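Long-range contacts in type 3 secretion system pilotin (Salmonella typhimurium, PDB 6XFJ), which pilots the secretin InvG to the outer membrane, a step needed to build the type III secretion system that injects effector proteins into host cells: residues E48-E53 with L73-R78; A30-Q35 with S67-L72. All coordinates share one frame; numbering follows the deposited sequence.

Contact 1 of 2, residues E48-E53 with L73-R78. With CD (cadmium ion), chain P.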
ATOM      1  N   GLU B  48      11.416  17.568  -4.381  1.00 11.88           N
ATOM      2  CA  GLU B  48      10.370  18.083  -5.289  1.00 12.49           C
ATOM      3  C   GLU B  48      10.368  17.179  -6.512  1.00 10.72           C
ATOM      4  O   GLU B  48       9.261  16.818  -7.014  1.00 11.37           O
ATOM      5  CB  GLU B  48      10.659  19.511  -5.745  1.00 13.82           C
ATOM      6  CG  GLU B  48      10.461  20.613  -4.714  1.00 15.58           C
ATOM      7  CD  GLU B  48      10.897  22.015  -5.148  1.00 16.36           C
ATOM      8  OE1 GLU B  48      11.196  22.204  -6.348  1.00 20.00           O
ATOM      9  OE2 GLU B  48      10.867  22.905  -4.297  1.00 20.62           O
ATOM     10  N   GLN B  49      11.535  16.869  -7.056  1.00 10.32           N
ATOM     11  CA  GLN B  49      11.651  15.989  -8.212  1.00 11.10           C
ATOM     12  C   GLN B  49      11.071  14.623  -7.871  1.00 10.49           C
ATOM     13  O   GLN B  49      10.386  14.057  -8.705  1.00  9.98           O
ATOM     14  CB  GLN B  49      13.060  15.892  -8.764  1.00 13.89           C
ATOM     15  CG  GLN B  49      13.569  17.194  -9.362  1.00 17.05           C
ATOM     16  CD  GLN B  49      14.972  17.014  -9.896  1.00 25.13           C
ATOM     17  OE1 GLN B  49      15.353  15.938 -10.344  1.00 31.43           O
ATOM     18  NE2 GLN B  49      15.760  18.075  -9.860  1.00 32.47           N
ATOM     19  N   LEU B  50      11.387  14.083  -6.694  1.00 10.14           N
ATOM     20  CA  LEU B  50      10.836  12.771  -6.332  1.00 10.05           C
ATOM     21  C   LEU B  50       9.308  12.806  -6.247  1.00 10.01           C
ATOM     22  O   LEU B  50       8.675  11.883  -6.729  1.00 10.48           O
ATOM     23  CB  LEU B  50      11.444  12.338  -5.000  1.00  9.87           C
ATOM     24  CG  LEU B  50      10.960  10.978  -4.543  1.00  9.96           C
ATOM     25  CD1 LEU B  50      11.574   9.903  -5.385  1.00 10.79           C
ATOM     26  CD2 LEU B  50      11.361  10.820  -3.078  1.00 10.63           C
ATOM     27  N   MET B  51       8.744  13.825  -5.591  1.00  9.47           N
ATOM     28  CA  MET B  51       7.280  13.930  -5.456  1.00 10.49           C
ATOM     29  C   MET B  51       6.632  14.057  -6.864  1.00 10.77           C
ATOM     30  O   MET B  51       5.582  13.446  -7.111  1.00 10.53           O
ATOM     31  CB  MET B  51       6.854  15.087  -4.547  1.00 12.27           C
ATOM     32  CG  MET B  51       7.183  14.860  -3.099  1.00 13.80           C
ATOM     33  SD  MET B  51       6.408  13.373  -2.395  1.00 13.97           S
ATOM     34  CE  MET B  51       7.719  12.152  -2.603  1.00 11.89           C
ATOM     35  N   THR B  52       7.216  14.806  -7.804  1.00 11.82           N
ATOM     36  CA  THR B  52       6.683  14.849  -9.192  1.00 13.04           C
ATOM     37  C   THR B  52       6.706  13.439  -9.800  1.00 12.21           C
ATOM     38  O   THR B  52       5.650  13.008 -10.384  1.00 12.02           O
ATOM     39  CB  THR B  52       7.526  15.786 -10.054  1.00 13.82           C
ATOM     40  OG1 THR B  52       7.370  17.074  -9.458  1.00 15.91           O
ATOM     41  CG2 THR B  52       7.114  15.801 -11.509  1.00 15.39           C
ATOM     42  N   GLU B  53       7.830  12.711  -9.666  1.00 10.69           N
ATOM     43  CA  GLU B  53       7.915  11.374 -10.309  1.00 11.07           C
ATOM     44  C   GLU B  53       6.935  10.441  -9.604  1.00  9.57           C
ATOM     45  O   GLU B  53       6.319   9.614 -10.261  1.00  9.79           O
ATOM     46  CB  GLU B  53       9.324  10.801 -10.286  1.00 13.86           C
ATOM     47  CG  GLU B  53      10.321  11.343 -11.244  1.00 18.59           C
ATOM     48  CD  GLU B  53       9.860  11.358 -12.685  1.00 20.21           C
ATOM     49  OE1 GLU B  53       9.428  10.317 -13.223  1.00 24.14           O
ATOM     50  OE2 GLU B  53       9.952  12.408 -13.267  1.00 36.50           O
ATOM     51  N   LEU B  73      10.093   3.897  -4.487  1.00  8.66           N
ATOM     52  CA  LEU B  73      11.349   3.334  -5.021  1.00  9.38           C
ATOM     53  C   LEU B  73      11.343   3.465  -6.558  1.00  8.14           C
ATOM     54  O   LEU B  73      12.342   3.830  -7.122  1.00  9.68           O
ATOM     55  CB  LEU B  73      11.486   1.885  -4.576  1.00 10.48           C
ATOM     56  CG  LEU B  73      12.853   1.250  -4.798  1.00 13.78           C
ATOM     57  CD1 LEU B  73      13.937   1.920  -4.001  1.00 17.37           C
ATOM     58  CD2 LEU B  73      12.803  -0.211  -4.441  1.00 13.38           C
ATOM     59  N   ALA B  74      10.205   3.161  -7.194  1.00  8.74           N
ATOM     60  CA  ALA B  74      10.070   3.378  -8.656  1.00  8.93           C
ATOM     61  C   ALA B  74      10.331   4.841  -9.042  1.00  9.16           C
ATOM     62  O   ALA B  74      11.051   5.074 -10.018  1.00 11.17           O
ATOM     63  CB  ALA B  74       8.731   2.926  -9.144  1.00 11.02           C
ATOM     64  N   ALA B  75       9.809   5.770  -8.271  1.00  8.16           N
ATOM     65  CA  ALA B  75      10.016   7.207  -8.541  1.00 10.11           C
ATOM     66  C   ALA B  75      11.506   7.548  -8.439  1.00  9.86           C
ATOM     67  O   ALA B  75      12.041   8.200  -9.347  1.00 10.55           O
ATOM     68  CB  ALA B  75       9.176   8.004  -7.593  1.00  9.48           C
ATOM     69  N   HIS B  76      12.153   6.996  -7.413  1.00 10.13           N
ATOM     70  CA  HIS B  76      13.585   7.227  -7.213  1.00  9.26           C
ATOM     71  C   HIS B  76      14.340   6.674  -8.414  1.00  9.22           C
ATOM     72  O   HIS B  76      15.276   7.323  -8.896  1.00 10.09           O
ATOM     73  CB  HIS B  76      13.966   6.566  -5.911  1.00  9.31           C
ATOM     74  CG  HIS B  76      15.415   6.453  -5.685  1.00 11.38           C
ATOM     75  ND1 HIS B  76      16.207   7.528  -5.392  1.00 12.40           N
ATOM     76  CD2 HIS B  76      16.202   5.342  -5.637  1.00 12.91           C
ATOM     77  CE1 HIS B  76      17.453   7.099  -5.184  1.00 14.58           C
ATOM     78  NE2 HIS B  76      17.477   5.761  -5.366  1.00 14.38           N
ATOM     79  N   GLU B  77      14.044   5.461  -8.804  1.00  8.29           N
ATOM     80  CA  GLU B  77      14.767   4.813  -9.919  1.00  9.56           C
ATOM     81  C   GLU B  77      14.537   5.541 -11.224  1.00 10.18           C
ATOM     82  O   GLU B  77      15.448   5.631 -12.033  1.00 10.82           O
ATOM     83  CB  GLU B  77      14.357   3.344 -10.017  1.00 10.12           C
ATOM     84  CG  GLU B  77      14.864   2.490  -8.873  1.00 10.12           C
ATOM     85  CD  GLU B  77      14.563   1.002  -8.923  1.00 11.67           C
ATOM     86  OE1 GLU B  77      14.436   0.491  -9.969  1.00 13.12           O
ATOM     87  OE2 GLU B  77      14.572   0.374  -7.870  1.00 13.53           O
ATOM     88  N   ARG B  78      13.328   6.057 -11.422  1.00 10.26           N
ATOM     89  CA  ARG B  78      13.074   6.830 -12.641  1.00 12.51           C
ATOM     90  C   ARG B  78      13.967   8.102 -12.625  1.00 11.36           C
ATOM     91  O   ARG B  78      14.502   8.491 -13.693  1.00 14.07           O
ATOM     92  CB  ARG B  78      11.599   7.204 -12.809  1.00 13.72           C
ATOM     93  CG  ARG B  78      10.710   6.008 -13.105  1.00 15.64           C
ATOM     94  CD  ARG B  78       9.248   6.406 -13.225  1.00 22.26           C
ATOM     95  NE  ARG B  78       8.399   5.255 -13.475  1.00 28.77           N
ATOM     96  CZ  ARG B  78       7.132   5.315 -13.865  1.00 26.59           C
ATOM     97  NH1 ARG B  78       6.560   6.492 -14.054  1.00 31.48           N
ATOM     98  NH2 ARG B  78       6.447   4.195 -14.019  1.00 34.91           N
TER
HETATM   99 CD    CD P 203      11.651  24.464  -5.814  0.81 16.54          CD
HETATM  100  O   HOH W   1       7.388   8.844 -12.800  1.00 32.48           O
HETATM  101  O   HOH W   2       9.341  24.953  -6.057  1.00 33.23           O
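One water joins Glu53 to Arg78: it donates to Glu53 OE1 at 2.6 Å and to the backbone oxygen Glu53 O, and accepts from Arg78 NH1 at 2.8 Å. The bridge lies at the margin of a helix-helix crossing in the all-helical pilotin domain, where the segments 48-53 and 73-78 run at 115° to each other. Carboxylate and guanidinium do not meet directly; the glutamate chain bends at chi2 (-52°), which turns CD back, and Glu53 OE1 rests 3.8 Å from Arg78 CB, beside the aliphatic part of the extended arginine. Each charge has a partner beyond the crossing: Glu53 pairs with Lys56 and Arg78 with Glu60. Ala75 suits the closest approach of the backbones, its methyl small enough to let Ala75 CA come within 5.0 Å of Glu53 CA. Leu50 supplies the apolar part from the buried side, where Phe33 and Phe34 of helix 25-36 also pack on it. Away from the crossing, Glu48 chelates a cadmium ion through both carboxylate oxygens, with Glu45 and a water among the other ligands. Leu50 CG stands anti to the backbone N (chi1 -179°), and from it CD1 lies 3.8 Å from Ala75 CB and 3.6 Å from His76 N.

Contact 2 of 2, residues A30-Q35 with S67-L72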
ATOM      1  N   ALA B  30       6.771   4.383   4.054  1.00  9.34           N
ATOM      2  CA  ALA B  30       7.312   5.683   3.656  1.00  9.75           C
ATOM      3  C   ALA B  30       8.507   6.044   4.515  1.00 11.02           C
ATOM      4  O   ALA B  30       9.542   6.478   3.978  1.00 10.90           O
ATOM      5  CB  ALA B  30       6.242   6.745   3.726  1.00 11.71           C
ATOM      6  N   LEU B  31       8.396   5.870   5.830  1.00 11.19           N
ATOM      7  CA  LEU B  31       9.532   6.187   6.726  1.00 12.09           C
ATOM      8  C   LEU B  31      10.726   5.304   6.334  1.00 12.74           C
ATOM      9  O   LEU B  31      11.869   5.831   6.266  1.00 13.69           O
ATOM     10  CB  LEU B  31       9.115   5.992   8.181  1.00 13.36           C
ATOM     11  CG  LEU B  31      10.205   6.352   9.170  1.00 16.12           C
ATOM     12  CD1 LEU B  31      10.631   7.790   9.063  1.00 16.82           C
ATOM     13  CD2 LEU B  31       9.743   6.085  10.585  1.00 17.39           C
ATOM     14  N   THR B  32      10.518   4.007   6.086  1.00 13.25           N
ATOM     15  CA  THR B  32      11.619   3.108   5.667  1.00 15.17           C
ATOM     16  C   THR B  32      12.311   3.671   4.430  1.00 13.55           C
ATOM     17  O   THR B  32      13.547   3.790   4.381  1.00 13.46           O
ATOM     18  CB  THR B  32      11.118   1.687   5.407  1.00 14.02           C
ATOM     19  OG1 THR B  32      10.599   1.194   6.646  1.00 15.98           O
ATOM     20  CG2 THR B  32      12.220   0.749   4.945  1.00 17.07           C
ATOM     21  N   PHE B  33      11.530   4.055   3.434  1.00 13.02           N
ATOM     22  CA  PHE B  33      12.097   4.559   2.170  1.00 12.19           C
ATOM     23  C   PHE B  33      12.976   5.777   2.464  1.00 12.22           C
ATOM     24  O   PHE B  33      14.111   5.837   2.000  1.00 11.82           O
ATOM     25  CB  PHE B  33      10.964   4.947   1.207  1.00 11.03           C
ATOM     26  CG  PHE B  33      11.540   5.625   0.000  1.00 10.59           C
ATOM     27  CD1 PHE B  33      12.056   4.890  -1.047  1.00 11.47           C
ATOM     28  CD2 PHE B  33      11.700   7.004  -0.016  1.00 10.77           C
ATOM     29  CE1 PHE B  33      12.655   5.534  -2.121  1.00 12.16           C
ATOM     30  CE2 PHE B  33      12.271   7.651  -1.110  1.00 10.26           C
ATOM     31  CZ  PHE B  33      12.761   6.900  -2.132  1.00 11.20           C
ATOM     32  N   PHE B  34      12.483   6.742   3.243  1.00 11.37           N
ATOM     33  CA  PHE B  34      13.242   8.001   3.466  1.00 11.62           C
ATOM     34  C   PHE B  34      14.467   7.750   4.339  1.00 13.27           C
ATOM     35  O   PHE B  34      15.494   8.327   4.064  1.00 14.30           O
ATOM     36  CB  PHE B  34      12.320   9.107   3.967  1.00 11.38           C
ATOM     37  CG  PHE B  34      11.512   9.654   2.821  1.00 10.57           C
ATOM     38  CD1 PHE B  34      12.123  10.390   1.814  1.00 10.34           C
ATOM     39  CD2 PHE B  34      10.167   9.352   2.691  1.00  9.79           C
ATOM     40  CE1 PHE B  34      11.392  10.869   0.729  1.00 10.78           C
ATOM     41  CE2 PHE B  34       9.469   9.792   1.588  1.00 10.64           C
ATOM     42  CZ  PHE B  34      10.081  10.528   0.618  1.00 11.05           C
ATOM     43  N   GLN B  35      14.370   6.815   5.283  1.00 14.62           N
ATOM     44  CA  GLN B  35      15.555   6.463   6.112  1.00 17.32           C
ATOM     45  C   GLN B  35      16.646   5.870   5.215  1.00 15.28           C
ATOM     46  O   GLN B  35      17.837   6.106   5.506  1.00 17.58           O
ATOM     47  CB  GLN B  35      15.173   5.529   7.260  1.00 18.44           C
ATOM     48  CG  GLN B  35      14.294   6.237   8.280  1.00 19.96           C
ATOM     49  CD  GLN B  35      13.761   5.300   9.341  1.00 22.61           C
ATOM     50  OE1 GLN B  35      13.580   4.107   9.099  1.00 28.32           O
ATOM     51  NE2 GLN B  35      13.485   5.832  10.529  1.00 26.18           N
ATOM     52  N   SER B  67       2.704  -0.933  -3.554  1.00  8.90           N
ATOM     53  CA  SER B  67       2.738  -0.252  -2.249  1.00  8.81           C
ATOM     54  C   SER B  67       3.341   1.127  -2.327  1.00  8.44           C
ATOM     55  O   SER B  67       4.026   1.468  -3.315  1.00  8.54           O
ATOM     56  CB  SER B  67       3.494  -1.096  -1.258  1.00  8.84           C
ATOM     57  OG  SER B  67       4.872  -1.065  -1.562  1.00  9.42           O
ATOM     58  N   ILE B  68       3.204   1.943  -1.271  1.00  8.99           N
ATOM     59  CA  ILE B  68       3.939   3.232  -1.227  1.00  8.90           C
ATOM     60  C   ILE B  68       5.432   2.959  -1.303  1.00  8.63           C
ATOM     61  O   ILE B  68       6.137   3.744  -1.900  1.00  9.82           O
ATOM     62  CB  ILE B  68       3.507   4.105  -0.065  1.00 10.06           C
ATOM     63  CG1 ILE B  68       3.923   5.547  -0.346  1.00 10.07           C
ATOM     64  CG2 ILE B  68       4.064   3.536   1.274  1.00 10.86           C
ATOM     65  CD1 ILE B  68       3.422   6.502   0.674  1.00 10.74           C
ATOM     66  N   TYR B  69       5.949   1.902  -0.641  1.00  8.87           N
ATOM     67  CA  TYR B  69       7.395   1.669  -0.700  1.00  8.92           C
ATOM     68  C   TYR B  69       7.797   1.462  -2.169  1.00  9.13           C
ATOM     69  O   TYR B  69       8.780   2.007  -2.639  1.00  9.59           O
ATOM     70  CB  TYR B  69       7.781   0.465   0.182  1.00 10.47           C
ATOM     71  CG  TYR B  69       9.270   0.252   0.171  1.00  9.89           C
ATOM     72  CD1 TYR B  69      10.123   0.936   1.035  1.00 10.08           C
ATOM     73  CD2 TYR B  69       9.841  -0.601  -0.748  1.00 11.02           C
ATOM     74  CE1 TYR B  69      11.490   0.841   0.949  1.00 11.87           C
ATOM     75  CE2 TYR B  69      11.231  -0.748  -0.787  1.00 13.84           C
ATOM     76  CZ  TYR B  69      12.063  -0.025   0.054  1.00 13.55           C
ATOM     77  OH  TYR B  69      13.414  -0.193   0.007  1.00 21.09           O
ATOM     78  N   GLN B  70       7.078   0.579  -2.837  1.00  9.55           N
ATOM     79  CA  GLN B  70       7.414   0.172  -4.228  1.00  9.14           C
ATOM     80  C   GLN B  70       7.280   1.379  -5.178  1.00  7.97           C
ATOM     81  O   GLN B  70       8.089   1.516  -6.065  1.00  8.26           O
ATOM     82  CB  GLN B  70       6.465  -0.915  -4.693  1.00 10.15           C
ATOM     83  CG  GLN B  70       6.727  -2.223  -3.941  1.00  9.95           C
ATOM     84  CD  GLN B  70       5.565  -3.178  -3.869  1.00 12.16           C
ATOM     85  OE1 GLN B  70       4.508  -2.943  -4.428  1.00 10.28           O
ATOM     86  NE2 GLN B  70       5.719  -4.281  -3.105  1.00 14.71           N
ATOM     87  N   THR B  71       6.296   2.239  -4.924  1.00  8.81           N
ATOM     88  CA  THR B  71       6.112   3.397  -5.830  1.00  7.91           C
ATOM     89  C   THR B  71       7.077   4.524  -5.526  1.00  8.29           C
ATOM     90  O   THR B  71       7.518   5.191  -6.466  1.00  8.40           O
ATOM     91  CB  THR B  71       4.665   3.819  -5.840  1.00  8.80           C
ATOM     92  OG1 THR B  71       4.210   4.089  -4.539  1.00  9.15           O
ATOM     93  CG2 THR B  71       3.802   2.760  -6.498  1.00  9.88           C
ATOM     94  N   LEU B  72       7.437   4.776  -4.286  1.00  8.44           N
ATOM     95  CA  LEU B  72       8.557   5.703  -3.972  1.00  8.55           C
ATOM     96  C   LEU B  72       9.844   5.205  -4.627  1.00  8.41           C
ATOM     97  O   LEU B  72      10.610   5.962  -5.172  1.00  8.96           O
ATOM     98  CB  LEU B  72       8.703   5.900  -2.467  1.00  8.43           C
ATOM     99  CG  LEU B  72       7.647   6.749  -1.782  1.00  9.05           C
ATOM    100  CD1 LEU B  72       7.694   6.607  -0.294  1.00  9.40           C
ATOM    101  CD2 LEU B  72       7.796   8.235  -2.177  1.00  8.76           C
TER
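Leu72 lies over the ring of Phe33 in a CH-pi contact, its CB 3.8 Å from the ring centroid and only 11° off the normal. Phe33 CB points toward the segment 67-72, and CG stands anti to the backbone N (chi1 173°). Apolar packing continues from the branched end of Leu72: its CD1 reaches Phe34 CE2 at 4.1 Å and also the small Ala30, whose CB lies 4.2 Å from Ile68 CD1. Helices 25-36 and 68-80 pack here in the buried interior of the all-helical chain, their segments inclined at 34°. Tyr69 extends the apolar surface with its ring carbons, CE1 lying 4.0 Å from Phe33 CA and 4.1 Å from Thr32 CG2, while its hydroxyl is hydrogen-bonded to Glu36; Thr32 OG1 bonds Glu28 O within its own helix. Polar bonds gather at the start of helix 68-80, where Ser67 and Gln70 form a capping box: Ser67 OG accepts from Gln70 N, and Ser67 N donates to Gln70 OE1 at 2.8 Å, nearly straight but from above the amide plane. Both side chains also bond the second subunit, Ser67 OG to Asn65 O and Gln70 OE1 to Gln70 NE2 of that chain.

Helix 68-80 serves both contacts, giving its first turns to helix 25-36 in contact 2 and its later turns to helix 44-59 in contact 1. Contact 2 is the buried one, its centre about 5 Å from the centre of the chain, and its helices meet through aromatic and aliphatic groups; contact 1, with its centre about 10 Å from that of the chain, is smaller and partly buried, grading from leucine and alanine to charged groups and water. The hydrophobic core is continuous between them: Leu50 CD2 lies 3.8 Å from Phe34 CE1, and Met51 CE 3.9 Å from Leu72 CD2. The second subunit borders contact 2 broadly but reaches contact 1 through Met51 alone.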